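Local coordinates for choline binding protein PCPA (Streptococcus pneumoniae, PDB 4CP6) that is a pneumococcal surface antigen of the choline-binding family whose leucine-rich repeat region probably serves in adhesion, and probably attaches to the cell wall through choline-binding repeats, at residues N350-L361 with E375-P386. Sequence-based numbering, arbitrary orientation.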
ATOM      1  N   ASN A 350     -18.220  18.322  19.725  1.00 14.97           N
ATOM      2  CA  ASN A 350     -18.162  19.655  20.340  1.00 15.91           C
ATOM      3  C   ASN A 350     -16.791  20.302  20.258  1.00 18.23           C
ATOM      4  O   ASN A 350     -16.608  21.389  20.790  1.00 18.33           O
ATOM      5  CB  ASN A 350     -18.633  19.598  21.806  1.00 20.40           C
ATOM      6  CG  ASN A 350     -17.848  18.637  22.669  1.00 34.48           C
ATOM      7  OD1 ASN A 350     -16.622  18.601  22.657  1.00 27.22           O
ATOM      8  ND2 ASN A 350     -18.539  17.830  23.448  1.00 35.51           N
ATOM      9  N   SER A 351     -15.817  19.641  19.621  1.00 15.32           N
ATOM     10  CA  SER A 351     -14.475  20.177  19.494  1.00 15.48           C
ATOM     11  C   SER A 351     -14.007  19.839  18.091  1.00 18.19           C
ATOM     12  O   SER A 351     -14.048  18.670  17.693  1.00 18.89           O
ATOM     13  CB  SER A 351     -13.566  19.554  20.544  1.00 18.93           C
ATOM     14  OG  SER A 351     -12.231  20.000  20.382  1.00 27.77           O
ATOM     15  N   LEU A 352     -13.645  20.860  17.318  1.00 13.86           N
ATOM     16  CA  LEU A 352     -13.171  20.641  15.953  1.00 13.36           C
ATOM     17  C   LEU A 352     -11.688  20.858  15.915  1.00 16.92           C
ATOM     18  O   LEU A 352     -11.213  21.932  16.312  1.00 15.59           O
ATOM     19  CB  LEU A 352     -13.891  21.513  14.938  1.00 13.75           C
ATOM     20  CG  LEU A 352     -15.421  21.425  14.937  1.00 17.40           C
ATOM     21  CD1 LEU A 352     -15.992  22.314  13.871  1.00 18.02           C
ATOM     22  CD2 LEU A 352     -15.891  19.990  14.690  1.00 20.03           C
ATOM     23  N   PRO A 353     -10.926  19.832  15.499  1.00 13.63           N
ATOM     24  CA  PRO A 353      -9.469  19.949  15.543  1.00 12.65           C
ATOM     25  C   PRO A 353      -8.868  20.791  14.440  1.00 13.28           C
ATOM     26  O   PRO A 353      -9.550  21.196  13.489  1.00 12.31           O
ATOM     27  CB  PRO A 353      -9.011  18.493  15.442  1.00 14.54           C
ATOM     28  CG  PRO A 353     -10.050  17.845  14.598  1.00 18.68           C
ATOM     29  CD  PRO A 353     -11.348  18.512  14.982  1.00 15.01           C
ATOM     30  N   SER A 354      -7.553  21.022  14.535  1.00 12.47           N
ATOM     31  CA  SER A 354      -6.827  21.718  13.506  1.00 11.17           C
ATOM     32  C   SER A 354      -6.901  20.896  12.232  1.00 11.10           C
ATOM     33  O   SER A 354      -6.926  19.654  12.278  1.00 11.97           O
ATOM     34  CB  SER A 354      -5.355  21.802  13.906  1.00 13.49           C
ATOM     35  OG  SER A 354      -5.226  22.713  14.985  1.00 15.73           O
ATOM     36  N   PHE A 355      -6.885  21.569  11.085  1.00 10.73           N
ATOM     37  CA  PHE A 355      -6.790  20.925   9.763  1.00 10.97           C
ATOM     38  C   PHE A 355      -7.973  20.010   9.442  1.00 12.46           C
ATOM     39  O   PHE A 355      -7.842  19.050   8.671  1.00 13.50           O
ATOM     40  CB  PHE A 355      -5.455  20.153   9.632  1.00 13.29           C
ATOM     41  CG  PHE A 355      -4.241  21.006   9.942  1.00 14.52           C
ATOM     42  CD1 PHE A 355      -3.978  22.155   9.213  1.00 18.46           C
ATOM     43  CD2 PHE A 355      -3.397  20.679  10.991  1.00 17.22           C
ATOM     44  CE1 PHE A 355      -2.857  22.941   9.496  1.00 21.77           C
ATOM     45  CE2 PHE A 355      -2.282  21.475  11.288  1.00 20.61           C
ATOM     46  CZ  PHE A 355      -2.022  22.591  10.531  1.00 19.39           C
ATOM     47  N   PHE A 356      -9.135  20.328   9.976  1.00 10.20           N
ATOM     48  CA  PHE A 356     -10.352  19.547   9.799  1.00  9.56           C
ATOM     49  C   PHE A 356     -10.883  19.558   8.369  1.00 11.61           C
ATOM     50  O   PHE A 356     -11.188  18.491   7.800  1.00 10.55           O
ATOM     51  CB  PHE A 356     -11.379  20.098  10.771  1.00 10.91           C
ATOM     52  CG  PHE A 356     -12.708  19.402  10.843  1.00 11.05           C
ATOM     53  CD1 PHE A 356     -12.815  18.124  11.387  1.00 11.80           C
ATOM     54  CD2 PHE A 356     -13.879  20.072  10.486  1.00 11.72           C
ATOM     55  CE1 PHE A 356     -14.070  17.506  11.530  1.00 12.56           C
ATOM     56  CE2 PHE A 356     -15.127  19.457  10.631  1.00 13.68           C
ATOM     57  CZ  PHE A 356     -15.205  18.185  11.164  1.00 12.94           C
ATOM     58  N   LEU A 357     -10.962  20.764   7.752  1.00  9.86           N
ATOM     59  CA  LEU A 357     -11.547  20.888   6.423  1.00  9.63           C
ATOM     60  C   LEU A 357     -10.752  21.907   5.637  1.00 10.98           C
ATOM     61  O   LEU A 357     -10.526  23.025   6.124  1.00 11.36           O
ATOM     62  CB  LEU A 357     -13.013  21.253   6.582  1.00  9.84           C
ATOM     63  CG  LEU A 357     -13.786  21.451   5.298  1.00 11.60           C
ATOM     64  CD1 LEU A 357     -13.834  20.147   4.454  1.00 11.33           C
ATOM     65  CD2 LEU A 357     -15.177  21.940   5.579  1.00 11.62           C
ATOM     66  N   SER A 358     -10.261  21.512   4.460  1.00 10.08           N
ATOM     67  CA  SER A 358      -9.361  22.363   3.689  1.00  9.98           C
ATOM     68  C   SER A 358      -9.301  21.876   2.251  1.00 11.62           C
ATOM     69  O   SER A 358      -9.940  20.883   1.869  1.00 10.57           O
ATOM     70  CB  SER A 358      -7.946  22.348   4.294  1.00 12.07           C
ATOM     71  OG  SER A 358      -7.399  21.035   4.254  1.00 13.44           O
ATOM     72  N   GLY A 359      -8.496  22.572   1.446  1.00 12.69           N
ATOM     73  CA  GLY A 359      -8.278  22.204   0.055  1.00 12.31           C
ATOM     74  C   GLY A 359      -9.363  22.666  -0.888  1.00 13.31           C
ATOM     75  O   GLY A 359     -10.127  23.576  -0.577  1.00 13.04           O
ATOM     76  N   VAL A 360      -9.423  22.052  -2.072  1.00 13.04           N
ATOM     77  CA  VAL A 360     -10.400  22.471  -3.082  1.00 13.28           C
ATOM     78  C   VAL A 360     -11.804  22.130  -2.605  1.00 14.99           C
ATOM     79  O   VAL A 360     -12.121  20.956  -2.380  1.00 14.89           O
ATOM     80  CB  VAL A 360     -10.067  21.889  -4.485  1.00 17.75           C
ATOM     81  CG1 VAL A 360     -11.179  22.206  -5.478  1.00 18.52           C
ATOM     82  CG2 VAL A 360      -8.735  22.443  -4.995  1.00 18.24           C
ATOM     83  N   LEU A 361     -12.653  23.150  -2.474  1.00 12.56           N
ATOM     84  CA  LEU A 361     -14.018  23.013  -1.984  1.00 12.05           C
ATOM     85  C   LEU A 361     -14.934  23.938  -2.797  1.00 14.96           C
ATOM     86  O   LEU A 361     -15.789  24.625  -2.242  1.00 14.32           O
ATOM     87  CB  LEU A 361     -14.073  23.368  -0.464  1.00 11.85           C
ATOM     88  CG  LEU A 361     -13.302  22.421   0.461  1.00 12.09           C
ATOM     89  CD1 LEU A 361     -13.104  23.040   1.822  1.00 11.35           C
ATOM     90  CD2 LEU A 361     -14.006  21.048   0.564  1.00 13.06           C
ATOM     91  N   GLU A 375     -19.362  24.820  25.740  1.00 25.27           N
ATOM     92  CA  GLU A 375     -17.901  24.701  25.667  1.00 24.00           C
ATOM     93  C   GLU A 375     -17.381  24.409  24.245  1.00 24.75           C
ATOM     94  O   GLU A 375     -16.198  24.079  24.090  1.00 24.62           O
ATOM     95  CB  GLU A 375     -17.405  23.576  26.617  1.00 25.80           C
ATOM     96  CG  GLU A 375     -18.042  23.520  28.002  1.00 43.59           C
ATOM     97  CD  GLU A 375     -17.854  24.739  28.884  1.00 69.82           C
ATOM     98  OE1 GLU A 375     -16.694  25.041  29.245  1.00 74.27           O
ATOM     99  OE2 GLU A 375     -18.872  25.379  29.235  1.00 58.91           O
ATOM    100  N   PHE A 376     -18.245  24.533  23.210  1.00 19.77           N
ATOM    101  CA  PHE A 376     -17.893  24.243  21.806  1.00 17.30           C
ATOM    102  C   PHE A 376     -16.591  24.925  21.424  1.00 18.84           C
ATOM    103  O   PHE A 376     -16.455  26.123  21.644  1.00 18.95           O
ATOM    104  CB  PHE A 376     -19.018  24.738  20.879  1.00 17.84           C
ATOM    105  CG  PHE A 376     -18.839  24.299  19.443  1.00 17.81           C
ATOM    106  CD1 PHE A 376     -19.197  23.020  19.043  1.00 18.90           C
ATOM    107  CD2 PHE A 376     -18.286  25.154  18.504  1.00 18.04           C
ATOM    108  CE1 PHE A 376     -19.002  22.599  17.732  1.00 19.76           C
ATOM    109  CE2 PHE A 376     -18.110  24.731  17.186  1.00 19.01           C
ATOM    110  CZ  PHE A 376     -18.444  23.454  16.821  1.00 17.41           C
ATOM    111  N   SER A 377     -15.652  24.187  20.807  1.00 15.47           N
ATOM    112  CA  SER A 377     -14.386  24.782  20.434  1.00 15.92           C
ATOM    113  C   SER A 377     -13.963  24.522  18.988  1.00 16.73           C
ATOM    114  O   SER A 377     -14.212  23.450  18.414  1.00 15.60           O
ATOM    115  CB  SER A 377     -13.294  24.347  21.407  1.00 22.41           C
ATOM    116  OG  SER A 377     -13.006  22.969  21.274  1.00 30.83           O
ATOM    117  N   VAL A 378     -13.271  25.518  18.427  1.00 14.88           N
ATOM    118  CA  VAL A 378     -12.758  25.565  17.054  1.00 14.24           C
ATOM    119  C   VAL A 378     -11.363  26.179  17.178  1.00 16.72           C
ATOM    120  O   VAL A 378     -11.167  27.095  17.996  1.00 17.79           O
ATOM    121  CB  VAL A 378     -13.673  26.498  16.195  1.00 19.09           C
ATOM    122  CG1 VAL A 378     -13.144  26.688  14.778  1.00 19.80           C
ATOM    123  CG2 VAL A 378     -15.110  25.970  16.154  1.00 18.83           C
ATOM    124  N   LYS A 379     -10.416  25.733  16.349  1.00 13.32           N
ATOM    125  CA  LYS A 379      -9.093  26.356  16.309  1.00 13.10           C
ATOM    126  C   LYS A 379      -9.042  27.286  15.121  1.00 13.82           C
ATOM    127  O   LYS A 379      -9.854  27.159  14.181  1.00 12.40           O
ATOM    128  CB  LYS A 379      -7.974  25.296  16.179  1.00 15.82           C
ATOM    129  CG  LYS A 379      -7.899  24.291  17.343  1.00 23.13           C
ATOM    130  CD  LYS A 379      -7.498  24.949  18.662  1.00 33.61           C
ATOM    131  CE  LYS A 379      -6.904  23.965  19.643  1.00 56.74           C
ATOM    132  NZ  LYS A 379      -6.773  24.548  21.008  1.00 64.05           N
ATOM    133  N   LYS A 380      -8.058  28.199  15.103  1.00 12.23           N
ATOM    134  CA  LYS A 380      -7.963  29.114  13.979  1.00 11.80           C
ATOM    135  C   LYS A 380      -7.616  28.422  12.660  1.00 12.94           C
ATOM    136  O   LYS A 380      -7.887  28.969  11.592  1.00 13.30           O
ATOM    137  CB  LYS A 380      -6.986  30.244  14.274  1.00 14.47           C
ATOM    138  CG  LYS A 380      -7.649  31.248  15.211  1.00 17.89           C
ATOM    139  CD  LYS A 380      -6.734  32.383  15.540  1.00 16.96           C
ATOM    140  CE  LYS A 380      -7.412  33.362  16.463  1.00 17.26           C
ATOM    141  NZ  LYS A 380      -6.382  34.239  17.097  1.00 18.34           N
ATOM    142  N   ASP A 381      -7.054  27.200  12.735  1.00 11.09           N
ATOM    143  CA  ASP A 381      -6.750  26.429  11.533  1.00 11.57           C
ATOM    144  C   ASP A 381      -7.663  25.226  11.358  1.00 12.54           C
ATOM    145  O   ASP A 381      -7.346  24.333  10.569  1.00 12.72           O
ATOM    146  CB  ASP A 381      -5.261  26.041  11.472  1.00 13.56           C
ATOM    147  CG  ASP A 381      -4.797  25.254  12.664  1.00 14.51           C
ATOM    148  OD1 ASP A 381      -5.636  24.910  13.514  1.00 16.34           O
ATOM    149  OD2 ASP A 381      -3.592  24.930  12.722  1.00 19.15           O
ATOM    150  N   THR A 382      -8.809  25.178  12.067  1.00 10.44           N
ATOM    151  CA  THR A 382      -9.773  24.095  11.845  1.00 10.02           C
ATOM    152  C   THR A 382     -10.264  24.146  10.388  1.00 11.27           C
ATOM    153  O   THR A 382     -10.298  23.115   9.699  1.00 10.23           O
ATOM    154  CB  THR A 382     -10.940  24.257  12.815  1.00 11.20           C
ATOM    155  OG1 THR A 382     -10.478  23.976  14.139  1.00 11.72           O
ATOM    156  CG2 THR A 382     -12.114  23.336  12.483  1.00 11.19           C
ATOM    157  N   PHE A 383     -10.671  25.338   9.944  1.00 10.65           N
ATOM    158  CA  PHE A 383     -11.203  25.547   8.602  1.00 10.24           C
ATOM    159  C   PHE A 383     -10.282  26.388   7.754  1.00 12.37           C
ATOM    160  O   PHE A 383      -9.760  27.420   8.215  1.00 11.50           O
ATOM    161  CB  PHE A 383     -12.554  26.297   8.711  1.00 11.03           C
ATOM    162  CG  PHE A 383     -13.630  25.490   9.387  1.00 10.30           C
ATOM    163  CD1 PHE A 383     -14.246  24.430   8.732  1.00 11.12           C
ATOM    164  CD2 PHE A 383     -14.064  25.812  10.674  1.00 11.51           C
ATOM    165  CE1 PHE A 383     -15.232  23.672   9.368  1.00 11.54           C
ATOM    166  CE2 PHE A 383     -15.094  25.088  11.285  1.00 12.49           C
ATOM    167  CZ  PHE A 383     -15.670  24.025  10.627  1.00 11.44           C
ATOM    168  N   ALA A 384     -10.118  25.997   6.500  1.00 10.92           N
ATOM    169  CA  ALA A 384      -9.467  26.794   5.478  1.00 10.65           C
ATOM    170  C   ALA A 384     -10.387  26.620   4.285  1.00 13.12           C
ATOM    171  O   ALA A 384     -10.226  25.704   3.454  1.00 12.83           O
ATOM    172  CB  ALA A 384      -8.059  26.299   5.179  1.00 11.43           C
ATOM    173  N   ILE A 385     -11.453  27.429   4.280  1.00 10.55           N
ATOM    174  CA  ILE A 385     -12.547  27.259   3.335  1.00 10.96           C
ATOM    175  C   ILE A 385     -12.922  28.562   2.629  1.00 11.97           C
ATOM    176  O   ILE A 385     -12.588  29.652   3.118  1.00 11.66           O
ATOM    177  CB  ILE A 385     -13.788  26.699   4.095  1.00 12.89           C
ATOM    178  CG1 ILE A 385     -14.326  27.687   5.169  1.00 13.70           C
ATOM    179  CG2 ILE A 385     -13.483  25.318   4.718  1.00 12.46           C
ATOM    180  CD1 ILE A 385     -15.678  27.267   5.792  1.00 12.68           C
ATOM    181  N   PRO A 386     -13.682  28.486   1.515  1.00 11.82           N
ATOM    182  CA  PRO A 386     -14.122  29.725   0.853  1.00 12.14           C
ATOM    183  C   PRO A 386     -15.018  30.556   1.776  1.00 13.00           C
ATOM    184  O   PRO A 386     -15.822  30.021   2.571  1.00 11.34           O
ATOM    185  CB  PRO A 386     -14.885  29.209  -0.367  1.00 14.02           C
ATOM    186  CG  PRO A 386     -14.280  27.834  -0.635  1.00 16.28           C
ATOM    187  CD  PRO A 386     -14.116  27.289   0.759  1.00 12.36           C
TER
HETATM  188  O   HOH W   1     -15.430  21.523  23.530  1.00 36.42           O
HETATM  189  O   HOH W   2      -7.892  23.519   7.842  1.00 14.88           O
HETATM  190  O   HOH W   3     -10.792  25.876   0.683  1.00 20.90           O
HETATM  191  O   HOH W   4      -7.450  25.311   1.917  1.00 23.80           O
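The side chains of F356 and F383 lie alongside each other and point the same way, with F383 CE1 meeting the edge of the F356 ring, 4.0 Å from F356 CD2. One face of F356 carries CD2 of L352, offset toward the rim; one face of F383 carries CG2 of its own neighbour T382. The other branch of L352, CD1, lies 3.7 Å from F383 CZ and also touches F376 CZ, so this leucine forks between the aromatic rings of both segments. Outside the pair, F329 meets F356 edge-to-face, and F391 does the same to F383. On the outer side, OD2 of D381 sits over one face of F355, 3.6 Å from CZ, with ring and carboxylate planes 48° apart, while the ring also stacks with H332. The carboxylate is held by S354, whose OG donates to the syn side of D381 OD1 at 2.7 Å. With CG between its backbone N and carbonyl carbon (chi1 57°), D381 brings OD1 to this hydroxyl and OD2 to the F355 ring. F355 N bonds to D381 O from well above the carbonyl plane. T382 OG1 accepts from K379 N and lies 3.1 Å from L352 O and 3.0 Å from P353 O, its single proton being within reach of both. Further along, L357 N donates to T382 O and A384 N to L357 O, bridging the backbones, and CG2 of I385 packs against L357 CD2 and L361 CD1. At the other end, hydrogen bonds from S377 N to N350 O and L352 N to S377 O (2.9 Å) make a short parallel pairing. Successive coils stacked in register, here with L352, F356, L357, F376, F383 and I385 buried between them, are characteristic of the BspA-type leucine-rich repeat solenoid.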